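Local structure of acyl-CoA synthetase (AMP-forming)/AMP-acid ligase II-like protein (Dyadobacter fermentans, 4GS5) at residues Y202-G207 / N241-I246; D213-L218 / Q231-V236; C284-D289 / D344-F349. The protein probably activates carboxylic acids, perhaps medium-chain fatty acids, with ATP through an acyl-adenylate and joins them to coenzyme A. All coordinates share one frame; numbering follows the deposited sequence.

Contact 1: Y202-G207 / N241-I246. With EDO (1,2-ethanediol), chain X.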
loop_
_atom_site.group_PDB
_atom_site.type_symbol
_atom_site.label_atom_id
_atom_site.label_comp_id
_atom_site.label_asym_id
_atom_site.label_seq_id
_atom_site.Cartn_x
_atom_site.Cartn_y
_atom_site.Cartn_z
ATOM N N TYR A 202 -8.044 -3.718 -6.159
ATOM C CA TYR A 202 -7.232 -2.750 -6.884
ATOM C C TYR A 202 -7.334 -3.115 -8.362
ATOM O O TYR A 202 -6.991 -4.225 -8.745
ATOM C CB TYR A 202 -5.778 -2.834 -6.431
ATOM C CG TYR A 202 -5.516 -2.350 -5.006
ATOM C CD1 TYR A 202 -5.303 -0.999 -4.726
ATOM C CD2 TYR A 202 -5.443 -3.250 -3.959
ATOM C CE1 TYR A 202 -5.033 -0.566 -3.424
ATOM C CE2 TYR A 202 -5.173 -2.831 -2.656
ATOM C CZ TYR A 202 -4.969 -1.495 -2.398
ATOM O OH TYR A 202 -4.716 -1.104 -1.108
ATOM N N VAL A 203 -7.789 -2.182 -9.191
ATOM C CA VAL A 203 -7.913 -2.425 -10.623
ATOM C C VAL A 203 -6.652 -1.958 -11.353
ATOM O O VAL A 203 -6.261 -0.795 -11.256
ATOM C CB VAL A 203 -9.151 -1.725 -11.195
ATOM C CG1 VAL A 203 -9.293 -1.982 -12.700
ATOM C CG2 VAL A 203 -10.422 -2.187 -10.446
ATOM N N PHE A 204 -6.011 -2.876 -12.068
ATOM C CA PHE A 204 -4.768 -2.580 -12.788
ATOM C C PHE A 204 -4.915 -1.447 -13.803
ATOM O O PHE A 204 -5.842 -1.434 -14.609
ATOM C CB PHE A 204 -4.254 -3.840 -13.501
ATOM C CG PHE A 204 -3.695 -4.883 -12.563
ATOM C CD1 PHE A 204 -2.506 -4.646 -11.860
ATOM C CD2 PHE A 204 -4.371 -6.085 -12.358
ATOM C CE1 PHE A 204 -1.993 -5.597 -10.984
ATOM C CE2 PHE A 204 -3.872 -7.051 -11.479
ATOM C CZ PHE A 204 -2.680 -6.819 -10.797
ATOM N N LEU A 205 -3.987 -0.495 -13.756
ATOM C CA LEU A 205 -3.919 0.570 -14.748
ATOM C C LEU A 205 -3.590 -0.007 -16.127
ATOM O O LEU A 205 -2.952 -1.052 -16.233
ATOM C CB LEU A 205 -2.852 1.590 -14.343
ATOM C CG LEU A 205 -3.180 2.428 -13.111
ATOM C CD1 LEU A 205 -1.940 3.163 -12.610
ATOM C CD2 LEU A 205 -4.293 3.399 -13.424
ATOM N N PRO A 206 -4.013 0.681 -17.195
ATOM C CA PRO A 206 -3.763 0.146 -18.538
ATOM C C PRO A 206 -2.260 0.127 -18.835
ATOM O O PRO A 206 -1.540 1.033 -18.413
ATOM C CB PRO A 206 -4.471 1.153 -19.450
ATOM C CG PRO A 206 -4.411 2.461 -18.675
ATOM C CD PRO A 206 -4.507 2.074 -17.219
ATOM N N GLY A 207 -1.796 -0.897 -19.535
ATOM C CA GLY A 207 -0.394 -0.990 -19.898
ATOM C C GLY A 207 0.424 -1.785 -18.906
ATOM O O GLY A 207 1.592 -2.078 -19.150
ATOM N N ASN A 241 -9.036 -8.105 -14.573
ATOM C CA ASN A 241 -8.005 -7.068 -14.554
ATOM C C ASN A 241 -7.859 -6.304 -13.229
ATOM O O ASN A 241 -7.679 -5.087 -13.223
ATOM C CB ASN A 241 -8.244 -6.074 -15.689
ATOM C CG ASN A 241 -9.374 -5.115 -15.386
ATOM O OD1 ASN A 241 -10.323 -5.455 -14.668
ATOM N ND2 ASN A 241 -9.274 -3.901 -15.923
ATOM N N ALA A 242 -7.923 -7.026 -12.117
ATOM C CA ALA A 242 -7.885 -6.425 -10.790
ATOM C C ALA A 242 -7.401 -7.468 -9.797
ATOM O O ALA A 242 -7.366 -8.656 -10.106
ATOM C CB ALA A 242 -9.296 -5.913 -10.377
ATOM N N PHE A 243 -7.028 -7.043 -8.599
ATOM C CA PHE A 243 -6.621 -8.023 -7.606
ATOM C C PHE A 243 -7.071 -7.652 -6.223
ATOM O O PHE A 243 -7.346 -6.492 -5.922
ATOM C CB PHE A 243 -5.098 -8.249 -7.616
ATOM C CG PHE A 243 -4.299 -7.116 -6.983
ATOM C CD1 PHE A 243 -3.964 -7.144 -5.640
ATOM C CD2 PHE A 243 -3.862 -6.046 -7.755
ATOM C CE1 PHE A 243 -3.206 -6.107 -5.066
ATOM C CE2 PHE A 243 -3.099 -5.008 -7.195
ATOM C CZ PHE A 243 -2.775 -5.035 -5.860
ATOM N N GLN A 244 -7.150 -8.669 -5.380
ATOM C CA GLN A 244 -7.419 -8.465 -3.985
ATOM C C GLN A 244 -6.159 -8.836 -3.224
ATOM O O GLN A 244 -5.558 -9.899 -3.460
ATOM C CB GLN A 244 -8.552 -9.378 -3.525
ATOM C CG GLN A 244 -8.749 -9.324 -2.036
ATOM C CD GLN A 244 -9.888 -10.216 -1.563
ATOM O OE1 GLN A 244 -10.350 -11.107 -2.289
ATOM N NE2 GLN A 244 -10.339 -9.983 -0.336
ATOM N N TRP A 245 -5.753 -7.974 -2.308
ATOM C CA TRP A 245 -4.595 -8.278 -1.477
ATOM C C TRP A 245 -5.036 -9.227 -0.361
ATOM O O TRP A 245 -6.018 -8.963 0.319
ATOM C CB TRP A 245 -4.033 -6.991 -0.879
ATOM C CG TRP A 245 -2.805 -7.171 0.003
ATOM C CD1 TRP A 245 -1.498 -7.172 -0.405
ATOM C CD2 TRP A 245 -2.777 -7.362 1.429
ATOM N NE1 TRP A 245 -0.666 -7.343 0.676
ATOM C CE2 TRP A 245 -1.422 -7.469 1.808
ATOM C CE3 TRP A 245 -3.763 -7.441 2.417
ATOM C CZ2 TRP A 245 -1.032 -7.649 3.132
ATOM C CZ3 TRP A 245 -3.368 -7.616 3.740
ATOM C CH2 TRP A 245 -2.017 -7.712 4.084
ATOM N N ILE A 246 -4.292 -10.312 -0.181
ATOM C CA ILE A 246 -4.626 -11.353 0.794
ATOM C C ILE A 246 -3.719 -11.274 2.020
ATOM O O ILE A 246 -4.191 -11.416 3.143
ATOM C CB ILE A 246 -4.450 -12.751 0.192
ATOM C CG1 ILE A 246 -5.398 -12.957 -1.000
ATOM C CG2 ILE A 246 -4.648 -13.831 1.252
ATOM C CD1 ILE A 246 -6.841 -12.576 -0.706
HETATM C C1 EDO X . -2.369 4.302 -21.422
HETATM O O1 EDO X . -2.787 5.669 -21.442
HETATM C C2 EDO X . -1.216 4.172 -20.438
HETATM O O2 EDO X . -0.748 2.816 -20.389
#

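Contact 2: D213-L218 / Q231-V236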
loop_
_atom_site.group_PDB
_atom_site.type_symbol
_atom_site.label_atom_id
_atom_site.label_comp_id
_atom_site.label_asym_id
_atom_site.label_seq_id
_atom_site.Cartn_x
_atom_site.Cartn_y
_atom_site.Cartn_z
ATOM N N ASP A 213 3.662 -15.415 -9.042
ATOM C CA ASP A 213 4.673 -16.457 -9.069
ATOM C C ASP A 213 4.097 -17.707 -8.409
ATOM O O ASP A 213 2.895 -17.769 -8.124
ATOM C CB ASP A 213 5.948 -16.000 -8.348
ATOM C CG ASP A 213 5.714 -15.707 -6.882
ATOM O OD1 ASP A 213 4.622 -16.040 -6.369
ATOM O OD2 ASP A 213 6.620 -15.144 -6.232
ATOM N N GLU A 214 4.955 -18.686 -8.148
ATOM C CA GLU A 214 4.516 -19.972 -7.605
ATOM C C GLU A 214 3.974 -19.876 -6.177
ATOM O O GLU A 214 3.316 -20.802 -5.694
ATOM C CB GLU A 214 5.654 -20.999 -7.676
ATOM C CG GLU A 214 6.113 -21.296 -9.095
ATOM C CD GLU A 214 7.199 -22.365 -9.160
ATOM O OE1 GLU A 214 8.183 -22.274 -8.389
ATOM O OE2 GLU A 214 7.066 -23.299 -9.983
ATOM N N ARG A 215 4.240 -18.757 -5.509
ATOM C CA ARG A 215 3.770 -18.556 -4.137
ATOM C C ARG A 215 2.379 -17.937 -4.122
ATOM O O ARG A 215 1.701 -17.917 -3.089
ATOM C CB ARG A 215 4.732 -17.653 -3.361
ATOM C CG ARG A 215 6.174 -18.159 -3.285
ATOM C CD ARG A 215 7.085 -17.081 -2.706
ATOM N NE ARG A 215 7.038 -15.852 -3.498
ATOM C CZ ARG A 215 7.418 -14.659 -3.054
ATOM N NH1 ARG A 215 7.348 -13.596 -3.844
ATOM N NH2 ARG A 215 7.864 -14.526 -1.815
ATOM N N GLY A 216 1.963 -17.426 -5.275
ATOM C CA GLY A 216 0.742 -16.654 -5.374
ATOM C C GLY A 216 0.964 -15.166 -5.132
ATOM O O GLY A 216 0.013 -14.438 -4.857
ATOM N N CYS A 217 2.216 -14.715 -5.228
ATOM C CA CYS A 217 2.557 -13.306 -5.003
ATOM C C CYS A 217 2.596 -12.496 -6.305
ATOM O O CYS A 217 3.131 -12.941 -7.323
ATOM C CB CYS A 217 3.918 -13.182 -4.313
ATOM S SG CYS A 217 3.978 -13.723 -2.587
ATOM N N LEU A 218 2.083 -11.277 -6.238
ATOM C CA LEU A 218 1.933 -10.433 -7.418
ATOM C C LEU A 218 3.268 -10.042 -8.035
ATOM O O LEU A 218 4.204 -9.610 -7.337
ATOM C CB LEU A 218 1.171 -9.163 -7.047
ATOM C CG LEU A 218 0.858 -8.151 -8.159
ATOM C CD1 LEU A 218 -0.050 -8.773 -9.224
ATOM C CD2 LEU A 218 0.193 -6.912 -7.557
ATOM N N GLN A 231 8.833 -8.422 -8.888
ATOM C CA GLN A 231 8.185 -9.448 -8.078
ATOM C C GLN A 231 7.940 -8.903 -6.678
ATOM O O GLN A 231 8.895 -8.554 -5.985
ATOM C CB GLN A 231 9.079 -10.692 -7.998
ATOM C CG GLN A 231 8.456 -11.832 -7.189
ATOM C CD GLN A 231 7.149 -12.318 -7.794
ATOM O OE1 GLN A 231 7.143 -12.918 -8.865
ATOM N NE2 GLN A 231 6.038 -12.043 -7.118
ATOM N N THR A 232 6.674 -8.804 -6.265
ATOM C CA THR A 232 6.370 -8.345 -4.908
ATOM C C THR A 232 6.383 -9.536 -3.970
ATOM O O THR A 232 6.542 -10.677 -4.410
ATOM C CB THR A 232 4.990 -7.680 -4.801
ATOM O OG1 THR A 232 3.956 -8.671 -4.966
ATOM C CG2 THR A 232 4.834 -6.590 -5.851
ATOM N N ASN A 233 6.226 -9.274 -2.676
ATOM C CA ASN A 233 5.981 -10.351 -1.725
ATOM C C ASN A 233 4.544 -10.232 -1.209
ATOM O O ASN A 233 4.225 -10.705 -0.115
ATOM C CB ASN A 233 6.995 -10.324 -0.571
ATOM C CG ASN A 233 8.432 -10.568 -1.034
ATOM O OD1 ASN A 233 8.703 -11.513 -1.773
ATOM N ND2 ASN A 233 9.361 -9.715 -0.586
ATOM N N ASP A 234 3.682 -9.589 -2.000
ATOM C CA ASP A 234 2.256 -9.517 -1.679
ATOM C C ASP A 234 1.472 -10.710 -2.221
ATOM O O ASP A 234 1.304 -10.852 -3.432
ATOM C CB ASP A 234 1.624 -8.228 -2.225
ATOM C CG ASP A 234 2.138 -6.974 -1.530
ATOM O OD1 ASP A 234 2.476 -7.038 -0.330
ATOM O OD2 ASP A 234 2.205 -5.926 -2.191
ATOM N N LEU A 235 0.982 -11.553 -1.317
ATOM C CA LEU A 235 0.012 -12.591 -1.660
ATOM C C LEU A 235 -1.304 -11.950 -2.134
ATOM O O LEU A 235 -1.910 -11.143 -1.417
ATOM C CB LEU A 235 -0.263 -13.434 -0.416
ATOM C CG LEU A 235 -0.625 -14.901 -0.520
ATOM C CD1 LEU A 235 0.540 -15.697 -1.100
ATOM C CD2 LEU A 235 -1.002 -15.417 0.868
ATOM N N VAL A 236 -1.766 -12.329 -3.324
ATOM C CA VAL A 236 -2.958 -11.720 -3.901
ATOM C C VAL A 236 -3.858 -12.764 -4.553
ATOM O O VAL A 236 -3.440 -13.870 -4.835
ATOM C CB VAL A 236 -2.604 -10.636 -4.967
ATOM C CG1 VAL A 236 -1.658 -9.562 -4.362
ATOM C CG2 VAL A 236 -1.963 -11.262 -6.207
#

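Contact 3: C284-D289 / D344-F349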
loop_
_atom_site.group_PDB
_atom_site.type_symbol
_atom_site.label_atom_id
_atom_site.label_comp_id
_atom_site.label_asym_id
_atom_site.label_seq_id
_atom_site.Cartn_x
_atom_site.Cartn_y
_atom_site.Cartn_z
ATOM N N CYS A 284 1.672 -21.710 16.027
ATOM C CA CYS A 284 0.951 -22.449 15.011
ATOM C C CYS A 284 1.837 -22.596 13.789
ATOM O O CYS A 284 2.649 -21.723 13.486
ATOM C CB CYS A 284 -0.346 -21.731 14.648
ATOM S SG CYS A 284 -1.600 -21.965 15.905
ATOM N N TRP A 285 1.676 -23.715 13.098
ATOM C CA TRP A 285 2.431 -23.967 11.888
ATOM C C TRP A 285 1.579 -24.853 10.986
ATOM O O TRP A 285 0.362 -24.941 11.167
ATOM C CB TRP A 285 3.757 -24.645 12.229
ATOM C CG TRP A 285 4.821 -24.488 11.183
ATOM C CD1 TRP A 285 5.465 -25.491 10.505
ATOM C CD2 TRP A 285 5.377 -23.258 10.703
ATOM N NE1 TRP A 285 6.380 -24.957 9.633
ATOM C CE2 TRP A 285 6.350 -23.589 9.737
ATOM C CE3 TRP A 285 5.163 -21.913 11.010
ATOM C CZ2 TRP A 285 7.104 -22.617 9.066
ATOM C CZ3 TRP A 285 5.910 -20.945 10.338
ATOM C CH2 TRP A 285 6.867 -21.304 9.378
ATOM N N TRP A 286 2.199 -25.486 9.999
ATOM C CA TRP A 286 1.423 -26.298 9.067
ATOM C C TRP A 286 2.269 -27.405 8.487
ATOM O O TRP A 286 3.502 -27.382 8.567
ATOM C CB TRP A 286 0.874 -25.442 7.933
ATOM C CG TRP A 286 1.959 -24.847 7.118
ATOM C CD1 TRP A 286 2.628 -23.671 7.373
ATOM C CD2 TRP A 286 2.537 -25.389 5.923
ATOM N NE1 TRP A 286 3.578 -23.454 6.404
ATOM C CE2 TRP A 286 3.547 -24.490 5.505
ATOM C CE3 TRP A 286 2.306 -26.547 5.169
ATOM C CZ2 TRP A 286 4.323 -24.714 4.365
ATOM C CZ3 TRP A 286 3.075 -26.768 4.039
ATOM C CH2 TRP A 286 4.077 -25.853 3.645
ATOM N N GLU A 287 1.607 -28.385 7.896
ATOM C CA GLU A 287 2.348 -29.408 7.173
ATOM C C GLU A 287 1.559 -29.841 5.952
ATOM O O GLU A 287 0.344 -29.636 5.882
ATOM C CB GLU A 287 2.696 -30.594 8.076
ATOM C CG GLU A 287 1.504 -31.358 8.597
ATOM C CD GLU A 287 1.924 -32.540 9.449
ATOM O OE1 GLU A 287 1.840 -32.441 10.691
ATOM O OE2 GLU A 287 2.350 -33.568 8.874
ATOM N N PRO A 288 2.260 -30.385 4.956
ATOM C CA PRO A 288 1.561 -30.841 3.761
ATOM C C PRO A 288 0.548 -31.909 4.157
ATOM O O PRO A 288 0.814 -32.709 5.051
ATOM C CB PRO A 288 2.677 -31.458 2.917
ATOM C CG PRO A 288 3.940 -30.788 3.395
ATOM C CD PRO A 288 3.722 -30.536 4.858
ATOM N N ASP A 289 -0.613 -31.896 3.517
ATOM C CA ASP A 289 -1.638 -32.899 3.759
ATOM C C ASP A 289 -2.361 -33.185 2.448
ATOM O O ASP A 289 -2.861 -32.256 1.808
ATOM C CB ASP A 289 -2.652 -32.401 4.807
ATOM C CG ASP A 289 -3.693 -33.475 5.161
ATOM O OD1 ASP A 289 -4.901 -33.296 4.871
ATOM O OD2 ASP A 289 -3.277 -34.514 5.706
ATOM N N ASP A 344 13.303 -19.978 15.270
ATOM C CA ASP A 344 13.352 -20.437 13.894
ATOM C C ASP A 344 12.268 -21.496 13.772
ATOM O O ASP A 344 12.493 -22.660 14.115
ATOM C CB ASP A 344 14.711 -21.041 13.568
ATOM C CG ASP A 344 14.900 -21.291 12.076
ATOM O OD1 ASP A 344 13.901 -21.558 11.372
ATOM O OD2 ASP A 344 16.053 -21.230 11.609
ATOM N N LYS A 345 11.090 -21.095 13.305
ATOM C CA LYS A 345 9.952 -22.011 13.245
ATOM C C LYS A 345 10.177 -23.135 12.250
ATOM O O LYS A 345 9.945 -24.303 12.564
ATOM C CB LYS A 345 8.666 -21.255 12.933
ATOM C CG LYS A 345 8.312 -20.248 14.016
ATOM C CD LYS A 345 7.067 -19.460 13.670
ATOM C CE LYS A 345 6.856 -18.328 14.675
ATOM N NZ LYS A 345 5.735 -17.446 14.273
ATOM N N ARG A 346 10.636 -22.778 11.056
ATOM C CA ARG A 346 10.956 -23.753 10.021
ATOM C C ARG A 346 11.966 -24.809 10.498
ATOM O O ARG A 346 11.755 -26.008 10.306
ATOM C CB ARG A 346 11.459 -23.033 8.768
ATOM C CG ARG A 346 11.896 -23.941 7.636
ATOM C CD ARG A 346 11.695 -23.244 6.301
ATOM N NE ARG A 346 10.276 -22.980 6.071
ATOM C CZ ARG A 346 9.463 -23.797 5.404
ATOM N NH1 ARG A 346 8.180 -23.490 5.250
ATOM N NH2 ARG A 346 9.938 -24.923 4.884
ATOM N N ALA A 347 13.052 -24.371 11.126
ATOM C CA ALA A 347 14.074 -25.304 11.608
ATOM C C ALA A 347 13.521 -26.164 12.740
ATOM O O ALA A 347 13.745 -27.379 12.784
ATOM C CB ALA A 347 15.320 -24.560 12.067
ATOM N N THR A 348 12.784 -25.523 13.645
ATOM C CA THR A 348 12.114 -26.224 14.736
ATOM C C THR A 348 11.236 -27.346 14.201
ATOM O O THR A 348 11.224 -28.452 14.752
ATOM C CB THR A 348 11.259 -25.264 15.602
ATOM O OG1 THR A 348 12.116 -24.333 16.277
ATOM C CG2 THR A 348 10.458 -26.034 16.644
ATOM N N PHE A 349 10.499 -27.073 13.128
ATOM C CA PHE A 349 9.560 -28.066 12.622
ATOM C C PHE A 349 10.268 -29.272 12.006
ATOM O O PHE A 349 9.906 -30.410 12.287
ATOM C CB PHE A 349 8.548 -27.458 11.647
ATOM C CG PHE A 349 7.333 -28.305 11.456
ATOM C CD1 PHE A 349 6.385 -28.405 12.459
ATOM C CD2 PHE A 349 7.150 -29.026 10.290
ATOM C CE1 PHE A 349 5.273 -29.196 12.304
ATOM C CE2 PHE A 349 6.030 -29.828 10.122
ATOM C CZ PHE A 349 5.090 -29.915 11.130
HETATM O O HOH W 1 2.933 -19.108 13.954
#

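Contact 1: Y202-G207 / N241-I246
Two opposite first torsions bring the aromatic rings of this antiparallel strand pair together: Phe243 holds CG in the crowded position between its backbone N and carbonyl carbon (chi1 75°), while Tyr202 and Phe204 both turn CG anti to the carbonyl carbon (chi1 -72° for Phe204). The result is an aromatic cluster on one side of the ladder formed by strands 202-204 and 242-248. Tyr202 faces Phe243 as a hydrogen-bonded pair: Tyr202 N donates a hydrogen bond to Phe243 O at 2.9 Å and Phe243 N donates one to Tyr202 O at 2.8 Å. Their rings are nearly parallel yet slid so far apart that they barely overlap. What covers the Phe243 face is instead the Tyr202 CB methylene, a CH-pi contact 3.9 Å from the ring centroid. The Phe204 side chain crosses that of Phe243 at about a right angle, the ring planes 37° apart, and touches with its tip, CZ lying 3.4 Å from Phe243 CD2. Beyond the pair, Tyr179 meets Phe243 edge-to-face and Tyr210 stacks on Phe204, extending the cluster to strands 175-180 and 209-212. On the other side of the ladder Val203 and Ala242 form the non-hydrogen-bonded pair, and Val203 CG2 rests 3.9 Å from Ala242 CB. The ladder closes where Phe204 N reaches Asn241 O at 3.0 Å from above the carbonyl plane.

Contact 2: D213-L218 / Q231-V236
Backbone hydrogen bonds set up this antiparallel beta hairpin, in which strand 217-221 runs beside strand 230-238 and a type I turn from Asp213 to Gly216 leads into the first strand. Val236 N points almost straight at Gly216 O (3.2 Å, 172° at the hydrogen), Leu218 N binds Asp234 O, and Thr232 N binds Leu218 O; Cys217 and Leu235 form the non-hydrogen-bonded pair.

Side chains add further bonds to backbone carbonyls. Thr232 OG1, in the crowded position between its own N and carbonyl carbon, donates to a lone pair of Leu218 O at 2.6 Å, so that oxygen is gripped twice by one residue; the same hydroxyl accepts from Asp234 N in an ST turn. Gln231, bent at chi2 (61°), folds its amide back so that NE2 bridges the strands, reaching Thr232 O in the carbonyl plane and Cys217 O from well above it.

The charged pair ties the turn to the second strand. Asp213 OD1 accepts from Arg215 N, which makes an Asx turn, and from Cys217 N. Asp213 OD2 is held side-on by Arg215 NE and NH1, each at 2.9 Å, a salt bridge that would fix the rotation of the guanidinium. The outer end of that group grips Asn233 OD1 with NH1 and NH2, the amide standing perpendicular to the guanidinium.

Apolar contacts are few: Leu218 CB lies 3.9 Å from Val236 CG2, and Cys217 SG 4.2 Å from Leu235 CD1. Within 213-218 the same sulfur packs on a face of the charged guanidinium of Arg215, 3.5 Å above its centre.

Contact 3: C284-D289 / D344-F349
Trp285 stands up from strand 282-289 toward helix 345-351, with CG anti to its backbone N (chi1 -158°), and its indole is the centre of this helix-on-sheet packing in the C-terminal part of the chain. Over 284-289 and 345-349 the axes come within 10.1 Å of each other, at 56°, and no direct hydrogen bond links the two segments. Lys345 lies over one face of the indole: its CB is 4.0 Å from the centroid of the six-membered ring, a CH-pi contact, and the extended chain carries CD past CZ3. The opposite face is backed by Trp286 CD1 of the same strand. One helical turn on, Phe349 also has CG anti to N and leans obliquely against the five-membered ring, the planes 49° apart. Trp285 CD1 lies over the face of Phe349, 3.5 Å from CG. Trp286 O also lies over a face of that ring, nearest CE2, and Glu287 CB meets its tip at CZ; Tyr330 binds the Glu287 carboxylate and packs edge-to-face with Phe349. An alanine in place of Trp285 would remove the indole and would probably loosen the packing of the helix on the strand, since Lys345 CB and Phe349 would lose their main partner there. Arg346 reaches round with NH1 4.1 Å from CZ2 of both tryptophans. At the helix start Asp344 is the N-cap, its OD1 accepting from Ala347 N. The lysine tip finds the strand indirectly: a water accepts from Lys345 NZ at 3.3 Å and donates to Cys284 O at 2.7 Å.

Overall arrangement
Contacts 1 and 2 are neighbours, their centres 13 Å apart, and share a run of antiparallel strands: 202-204, 242-248, 230-238 and 217-221 lie side by side in that order. In the chain, contact 2 falls wholly between the two segments of contact 1, and the tight connection from strand 230-238 to 242-248 joins them; Ile246 N and Leu235 O probably bond across the seam, and Phe243 packs on Val236. Contact 3 follows later in sequence and packs helix 345-351 against strand 282-289, an outer strand of a separate three-stranded sheet, about 32 Å from contact 1 and 20 Å from contact 2 between centres, touching neither. The separation is consistent with the large N-terminal and small C-terminal domains of adenylate-forming enzymes.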